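Probable arabinosyltransferase B (Mycobacterium tuberculosis H37Rv, PDB 7BVF) polymerises arabinose into the arabinan of cell-wall arabinogalactan, acting as a membrane-embedded arabinosyltransferase. Local coordinates at residues I419-L428 / G458-R469. Numbering follows the deposited sequence.
Sequences IERSMRYSRL and GGRPMLRILVRR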
ATOM      1  N   ILE A 419     -30.259 -20.292 -22.181  1.00 29.92           N
ATOM      2  CA  ILE A 419     -31.389 -19.975 -21.310  1.00 29.92           C
ATOM      3  C   ILE A 419     -32.374 -19.052 -22.019  1.00 29.92           C
ATOM      4  O   ILE A 419     -33.596 -19.259 -21.966  1.00 29.92           O
ATOM      5  CB  ILE A 419     -30.888 -19.364 -19.992  1.00 29.92           C
ATOM      6  CG1 ILE A 419     -30.364 -20.457 -19.072  1.00 29.92           C
ATOM      7  CG2 ILE A 419     -31.991 -18.604 -19.308  1.00 29.92           C
ATOM      8  CD1 ILE A 419     -30.051 -19.969 -17.698  1.00 29.92           C
ATOM      9  N   GLU A 420     -31.865 -18.002 -22.672  1.00 31.24           N
ATOM     10  CA  GLU A 420     -32.743 -17.096 -23.403  1.00 31.24           C
ATOM     11  C   GLU A 420     -33.402 -17.772 -24.595  1.00 31.24           C
ATOM     12  O   GLU A 420     -34.394 -17.254 -25.112  1.00 31.24           O
ATOM     13  CB  GLU A 420     -31.967 -15.866 -23.865  1.00 31.24           C
ATOM     14  CG  GLU A 420     -31.664 -14.866 -22.760  1.00 31.24           C
ATOM     15  CD  GLU A 420     -32.678 -13.738 -22.687  1.00 31.24           C
ATOM     16  OE1 GLU A 420     -32.874 -13.182 -21.587  1.00 31.24           O
ATOM     17  OE2 GLU A 420     -33.281 -13.405 -23.728  1.00 31.24           O
ATOM     18  N   ARG A 421     -32.865 -18.899 -25.053  1.00 34.40           N
ATOM     19  CA  ARG A 421     -33.529 -19.694 -26.076  1.00 34.40           C
ATOM     20  C   ARG A 421     -34.553 -20.649 -25.477  1.00 34.40           C
ATOM     21  O   ARG A 421     -35.598 -20.899 -26.084  1.00 34.40           O
ATOM     22  CB  ARG A 421     -32.492 -20.476 -26.882  1.00 34.40           C
ATOM     23  CG  ARG A 421     -33.073 -21.428 -27.896  1.00 34.40           C
ATOM     24  CD  ARG A 421     -32.042 -21.777 -28.945  1.00 34.40           C
ATOM     25  NE  ARG A 421     -31.642 -20.606 -29.716  1.00 34.40           N
ATOM     26  CZ  ARG A 421     -32.216 -20.231 -30.855  1.00 34.40           C
ATOM     27  NH1 ARG A 421     -33.216 -20.938 -31.360  1.00 34.40           N
ATOM     28  NH2 ARG A 421     -31.788 -19.149 -31.489  1.00 34.40           N
ATOM     29  N   SER A 422     -34.265 -21.190 -24.293  1.00 36.21           N
ATOM     30  CA  SER A 422     -35.238 -22.017 -23.592  1.00 36.21           C
ATOM     31  C   SER A 422     -36.512 -21.238 -23.315  1.00 36.21           C
ATOM     32  O   SER A 422     -37.616 -21.715 -23.590  1.00 36.21           O
ATOM     33  CB  SER A 422     -34.641 -22.538 -22.287  1.00 36.21           C
ATOM     34  OG  SER A 422     -35.596 -23.280 -21.555  1.00 36.21           O
ATOM     35  N   MET A 423     -36.379 -20.030 -22.774  1.00 38.52           N
ATOM     36  CA  MET A 423     -37.567 -19.230 -22.477  1.00 38.52           C
ATOM     37  C   MET A 423     -38.092 -18.479 -23.694  1.00 38.52           C
ATOM     38  O   MET A 423     -38.398 -17.289 -23.619  1.00 38.52           O
ATOM     39  CB  MET A 423     -37.260 -18.266 -21.334  1.00 38.52           C
ATOM     40  CG  MET A 423     -36.146 -17.281 -21.621  1.00 38.52           C
ATOM     41  SD  MET A 423     -35.936 -16.059 -20.320  1.00 38.52           S
ATOM     42  CE  MET A 423     -35.284 -17.080 -19.008  1.00 38.52           C
ATOM     43  N   ARG A 424     -38.243 -19.169 -24.822  1.00 39.50           N
ATOM     44  CA  ARG A 424     -38.802 -18.571 -26.027  1.00 39.50           C
ATOM     45  C   ARG A 424     -39.789 -19.535 -26.671  1.00 39.50           C
ATOM     46  O   ARG A 424     -40.731 -19.115 -27.347  1.00 39.50           O
ATOM     47  CB  ARG A 424     -37.689 -18.195 -27.000  1.00 39.50           C
ATOM     48  CG  ARG A 424     -38.174 -17.537 -28.269  1.00 39.50           C
ATOM     49  CD  ARG A 424     -37.175 -17.722 -29.390  1.00 39.50           C
ATOM     50  NE  ARG A 424     -35.850 -17.253 -29.007  1.00 39.50           N
ATOM     51  CZ  ARG A 424     -35.450 -15.993 -29.114  1.00 39.50           C
ATOM     52  NH1 ARG A 424     -36.276 -15.073 -29.594  1.00 39.50           N
ATOM     53  NH2 ARG A 424     -34.225 -15.653 -28.741  1.00 39.50           N
ATOM     54  N   TYR A 425     -39.576 -20.834 -26.459  1.00 42.76           N
ATOM     55  CA  TYR A 425     -40.515 -21.864 -26.880  1.00 42.76           C
ATOM     56  C   TYR A 425     -41.060 -22.653 -25.700  1.00 42.76           C
ATOM     57  O   TYR A 425     -41.766 -23.646 -25.906  1.00 42.76           O
ATOM     58  CB  TYR A 425     -39.863 -22.822 -27.878  1.00 42.76           C
ATOM     59  CG  TYR A 425     -38.918 -22.164 -28.852  1.00 42.76           C
ATOM     60  CD1 TYR A 425     -39.388 -21.299 -29.828  1.00 42.76           C
ATOM     61  CD2 TYR A 425     -37.555 -22.420 -28.804  1.00 42.76           C
ATOM     62  CE1 TYR A 425     -38.528 -20.700 -30.722  1.00 42.76           C
ATOM     63  CE2 TYR A 425     -36.688 -21.825 -29.696  1.00 42.76           C
ATOM     64  CZ  TYR A 425     -37.180 -20.966 -30.652  1.00 42.76           C
ATOM     65  OH  TYR A 425     -36.318 -20.368 -31.543  1.00 42.76           O
ATOM     66  N   SER A 426     -40.746 -22.239 -24.472  1.00 44.81           N
ATOM     67  CA  SER A 426     -41.176 -22.931 -23.258  1.00 44.81           C
ATOM     68  C   SER A 426     -40.704 -24.384 -23.249  1.00 44.81           C
ATOM     69  O   SER A 426     -41.449 -25.295 -22.886  1.00 44.81           O
ATOM     70  CB  SER A 426     -42.691 -22.852 -23.078  1.00 44.81           C
ATOM     71  OG  SER A 426     -43.334 -23.921 -23.746  1.00 44.81           O
ATOM     72  N   ARG A 427     -39.458 -24.601 -23.653  1.00 44.87           N
ATOM     73  CA  ARG A 427     -38.843 -25.919 -23.640  1.00 44.87           C
ATOM     74  C   ARG A 427     -37.877 -26.034 -22.468  1.00 44.87           C
ATOM     75  O   ARG A 427     -37.421 -25.036 -21.909  1.00 44.87           O
ATOM     76  CB  ARG A 427     -38.113 -26.187 -24.954  1.00 44.87           C
ATOM     77  CG  ARG A 427     -39.021 -26.222 -26.162  1.00 44.87           C
ATOM     78  CD  ARG A 427     -39.818 -27.506 -26.199  1.00 44.87           C
ATOM     79  NE  ARG A 427     -40.664 -27.604 -27.383  1.00 44.87           N
ATOM     80  CZ  ARG A 427     -40.223 -27.926 -28.594  1.00 44.87           C
ATOM     81  NH1 ARG A 427     -41.069 -27.994 -29.610  1.00 44.87           N
ATOM     82  NH2 ARG A 427     -38.937 -28.175 -28.792  1.00 44.87           N
ATOM     83  N   LEU A 428     -37.563 -27.274 -22.103  1.00 40.94           N
ATOM     84  CA  LEU A 428     -36.709 -27.545 -20.957  1.00 40.94           C
ATOM     85  C   LEU A 428     -35.371 -28.164 -21.330  1.00 40.94           C
ATOM     86  O   LEU A 428     -34.529 -28.353 -20.449  1.00 40.94           O
ATOM     87  CB  LEU A 428     -37.431 -28.462 -19.965  1.00 40.94           C
ATOM     88  CG  LEU A 428     -38.316 -27.784 -18.920  1.00 40.94           C
ATOM     89  CD1 LEU A 428     -38.876 -28.817 -17.966  1.00 40.94           C
ATOM     90  CD2 LEU A 428     -37.546 -26.717 -18.164  1.00 40.94           C
ATOM     91  N   GLY A 458     -31.876 -15.498 -15.652  1.00 44.25           N
ATOM     92  CA  GLY A 458     -33.075 -16.087 -16.208  1.00 44.25           C
ATOM     93  C   GLY A 458     -33.657 -17.133 -15.283  1.00 44.25           C
ATOM     94  O   GLY A 458     -33.596 -18.331 -15.572  1.00 44.25           O
ATOM     95  N   GLY A 459     -34.212 -16.692 -14.158  1.00 51.25           N
ATOM     96  CA  GLY A 459     -34.748 -17.612 -13.176  1.00 51.25           C
ATOM     97  C   GLY A 459     -36.239 -17.476 -12.954  1.00 51.25           C
ATOM     98  O   GLY A 459     -36.912 -18.460 -12.642  1.00 51.25           O
ATOM     99  N   ARG A 460     -36.770 -16.268 -13.113  1.00 55.29           N
ATOM    100  CA  ARG A 460     -38.194 -16.057 -12.895  1.00 55.29           C
ATOM    101  C   ARG A 460     -39.027 -16.513 -14.091  1.00 55.29           C
ATOM    102  O   ARG A 460     -40.028 -17.211 -13.893  1.00 55.29           O
ATOM    103  CB  ARG A 460     -38.488 -14.594 -12.564  1.00 55.29           C
ATOM    104  CG  ARG A 460     -39.931 -14.336 -12.189  1.00 55.29           C
ATOM    105  CD  ARG A 460     -40.249 -12.857 -12.238  1.00 55.29           C
ATOM    106  NE  ARG A 460     -41.589 -12.572 -11.739  1.00 55.29           N
ATOM    107  CZ  ARG A 460     -42.219 -11.416 -11.916  1.00 55.29           C
ATOM    108  NH1 ARG A 460     -41.629 -10.435 -12.584  1.00 55.29           N
ATOM    109  NH2 ARG A 460     -43.438 -11.243 -11.426  1.00 55.29           N
ATOM    110  N   PRO A 461     -38.685 -16.157 -15.334  1.00 52.50           N
ATOM    111  CA  PRO A 461     -39.436 -16.704 -16.472  1.00 52.50           C
ATOM    112  C   PRO A 461     -39.069 -18.136 -16.825  1.00 52.50           C
ATOM    113  O   PRO A 461     -39.584 -18.658 -17.819  1.00 52.50           O
ATOM    114  CB  PRO A 461     -39.083 -15.743 -17.614  1.00 52.50           C
ATOM    115  CG  PRO A 461     -37.759 -15.233 -17.270  1.00 52.50           C
ATOM    116  CD  PRO A 461     -37.698 -15.153 -15.779  1.00 52.50           C
ATOM    117  N   MET A 462     -38.197 -18.778 -16.050  1.00 52.08           N
ATOM    118  CA  MET A 462     -37.955 -20.209 -16.176  1.00 52.08           C
ATOM    119  C   MET A 462     -38.823 -21.018 -15.224  1.00 52.08           C
ATOM    120  O   MET A 462     -39.157 -22.173 -15.520  1.00 52.08           O
ATOM    121  CB  MET A 462     -36.479 -20.520 -15.917  1.00 52.08           C
ATOM    122  CG  MET A 462     -36.054 -21.914 -16.327  1.00 52.08           C
ATOM    123  SD  MET A 462     -36.008 -22.114 -18.115  1.00 52.08           S
ATOM    124  CE  MET A 462     -34.921 -20.771 -18.566  1.00 52.08           C
ATOM    125  N   LEU A 463     -39.192 -20.435 -14.084  1.00 53.93           N
ATOM    126  CA  LEU A 463     -40.180 -21.070 -13.224  1.00 53.93           C
ATOM    127  C   LEU A 463     -41.538 -21.140 -13.904  1.00 53.93           C
ATOM    128  O   LEU A 463     -42.297 -22.080 -13.661  1.00 53.93           O
ATOM    129  CB  LEU A 463     -40.288 -20.328 -11.895  1.00 53.93           C
ATOM    130  CG  LEU A 463     -39.497 -20.917 -10.730  1.00 53.93           C
ATOM    131  CD1 LEU A 463     -40.052 -22.281 -10.369  1.00 53.93           C
ATOM    132  CD2 LEU A 463     -38.021 -21.016 -11.060  1.00 53.93           C
ATOM    133  N   ARG A 464     -41.857 -20.170 -14.760  1.00 54.44           N
ATOM    134  CA  ARG A 464     -43.103 -20.237 -15.513  1.00 54.44           C
ATOM    135  C   ARG A 464     -43.123 -21.413 -16.479  1.00 54.44           C
ATOM    136  O   ARG A 464     -44.204 -21.831 -16.903  1.00 54.44           O
ATOM    137  CB  ARG A 464     -43.327 -18.936 -16.279  1.00 54.44           C
ATOM    138  CG  ARG A 464     -43.360 -17.698 -15.407  1.00 54.44           C
ATOM    139  CD  ARG A 464     -44.146 -16.586 -16.078  1.00 54.44           C
ATOM    140  NE  ARG A 464     -44.075 -15.335 -15.330  1.00 54.44           N
ATOM    141  CZ  ARG A 464     -43.359 -14.281 -15.708  1.00 54.44           C
ATOM    142  NH1 ARG A 464     -43.351 -13.181 -14.970  1.00 54.44           N
ATOM    143  NH2 ARG A 464     -42.652 -14.328 -16.829  1.00 54.44           N
ATOM    144  N   ILE A 465     -41.961 -21.947 -16.839  1.00 50.85           N
ATOM    145  CA  ILE A 465     -41.892 -23.130 -17.688  1.00 50.85           C
ATOM    146  C   ILE A 465     -41.873 -24.402 -16.856  1.00 50.85           C
ATOM    147  O   ILE A 465     -42.573 -25.369 -17.166  1.00 50.85           O
ATOM    148  CB  ILE A 465     -40.659 -23.048 -18.608  1.00 50.85           C
ATOM    149  CG1 ILE A 465     -40.614 -21.698 -19.319  1.00 50.85           C
ATOM    150  CG2 ILE A 465     -40.678 -24.176 -19.616  1.00 50.85           C
ATOM    151  CD1 ILE A 465     -39.365 -21.491 -20.127  1.00 50.85           C
ATOM    152  N   LEU A 466     -41.066 -24.415 -15.792  1.00 51.18           N
ATOM    153  CA  LEU A 466     -41.058 -25.565 -14.892  1.00 51.18           C
ATOM    154  C   LEU A 466     -42.447 -25.850 -14.340  1.00 51.18           C
ATOM    155  O   LEU A 466     -42.888 -27.003 -14.322  1.00 51.18           O
ATOM    156  CB  LEU A 466     -40.073 -25.346 -13.746  1.00 51.18           C
ATOM    157  CG  LEU A 466     -38.582 -25.428 -14.054  1.00 51.18           C
ATOM    158  CD1 LEU A 466     -37.777 -24.989 -12.852  1.00 51.18           C
ATOM    159  CD2 LEU A 466     -38.220 -26.847 -14.435  1.00 51.18           C
ATOM    160  N   VAL A 467     -43.162 -24.812 -13.905  1.00 51.16           N
ATOM    161  CA  VAL A 467     -44.470 -25.008 -13.291  1.00 51.16           C
ATOM    162  C   VAL A 467     -45.476 -25.500 -14.320  1.00 51.16           C
ATOM    163  O   VAL A 467     -46.220 -26.454 -14.074  1.00 51.16           O
ATOM    164  CB  VAL A 467     -44.943 -23.708 -12.621  1.00 51.16           C
ATOM    165  CG1 VAL A 467     -46.436 -23.752 -12.382  1.00 51.16           C
ATOM    166  CG2 VAL A 467     -44.196 -23.484 -11.322  1.00 51.16           C
ATOM    167  N   ARG A 468     -45.514 -24.863 -15.486  1.00 51.90           N
ATOM    168  CA  ARG A 468     -46.503 -25.227 -16.490  1.00 51.90           C
ATOM    169  C   ARG A 468     -46.182 -26.536 -17.196  1.00 51.90           C
ATOM    170  O   ARG A 468     -47.056 -27.075 -17.882  1.00 51.90           O
ATOM    171  CB  ARG A 468     -46.657 -24.098 -17.511  1.00 51.90           C
ATOM    172  CG  ARG A 468     -45.794 -24.224 -18.747  1.00 51.90           C
ATOM    173  CD  ARG A 468     -45.793 -22.921 -19.532  1.00 51.90           C
ATOM    174  NE  ARG A 468     -45.594 -23.140 -20.960  1.00 51.90           N
ATOM    175  CZ  ARG A 468     -46.580 -23.179 -21.850  1.00 51.90           C
ATOM    176  NH1 ARG A 468     -46.312 -23.383 -23.132  1.00 51.90           N
ATOM    177  NH2 ARG A 468     -47.835 -23.015 -21.457  1.00 51.90           N
ATOM    178  N   ARG A 469     -44.965 -27.063 -17.048  1.00 52.42           N
ATOM    179  CA  ARG A 469     -44.670 -28.412 -17.514  1.00 52.42           C
ATOM    180  C   ARG A 469     -44.831 -29.458 -16.422  1.00 52.42           C
ATOM    181  O   ARG A 469     -45.028 -30.636 -16.737  1.00 52.42           O
ATOM    182  CB  ARG A 469     -43.250 -28.484 -18.079  1.00 52.42           C
ATOM    183  CG  ARG A 469     -43.081 -27.768 -19.403  1.00 52.42           C
ATOM    184  CD  ARG A 469     -42.209 -28.569 -20.351  1.00 52.42           C
ATOM    185  NE  ARG A 469     -42.218 -28.021 -21.703  1.00 52.42           N
ATOM    186  CZ  ARG A 469     -43.148 -28.291 -22.610  1.00 52.42           C
ATOM    187  NH1 ARG A 469     -44.149 -29.104 -22.310  1.00 52.42           N
ATOM    188  NH2 ARG A 469     -43.079 -27.749 -23.815  1.00 52.42           N
TER
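The backbone O of Ser426 is gripped by two donors of Arg469. NE and NH2 of that guanidinium each lie 3.1 Å from Ser426 O, and the carbonyl oxygen sits at the guanidinium edge, near its plane. Both bonds are weak and bent. Arg469 NH2 also forms a salt bridge with Asp243, and this would limit its rotation. Arg427 brings a second guanidinium close by; Asp243 touches this side chain too and would probably ease the like-charge approach. Arg468 reaches the same serine through its side chain. Its NH1 donates to Ser426 OG over 3.1 Å, nearly straight at 170° and in the guanidinium plane. Ser426 OG itself donates to Tyr425 O.

Beneath these bonds the contact is apolar. Ile465 places CG1 beside its backbone N (chi1 -50°), and CD1 reaches back to the helix at Met423 CA, 3.7 Å away. CG2, anti to the backbone N, lies against the Ser426 carbonyl. Met423 bends at chi3 and brings CE to 3.5 Å from Pro461 CG and 3.7 Å from Gly458 CA. Met462 CE, Ile419 CG2 and Met423 CE meet in a triangle, with Met462 CE 3.7 Å from each of the others. Leu428 CD2 meets Leu466 CD2 at 3.8 Å, the two side chains crossing at about a right angle.

Pro461 and Arg460 border a bound cardiolipin. The two short helical segments cross at 48°, and arginines hold the chain at Ser426, where phi is positive: helix 405-425 and the turn after it packed on helix 460-470, at the lipid-binding margin of the GT-C transmembrane domain.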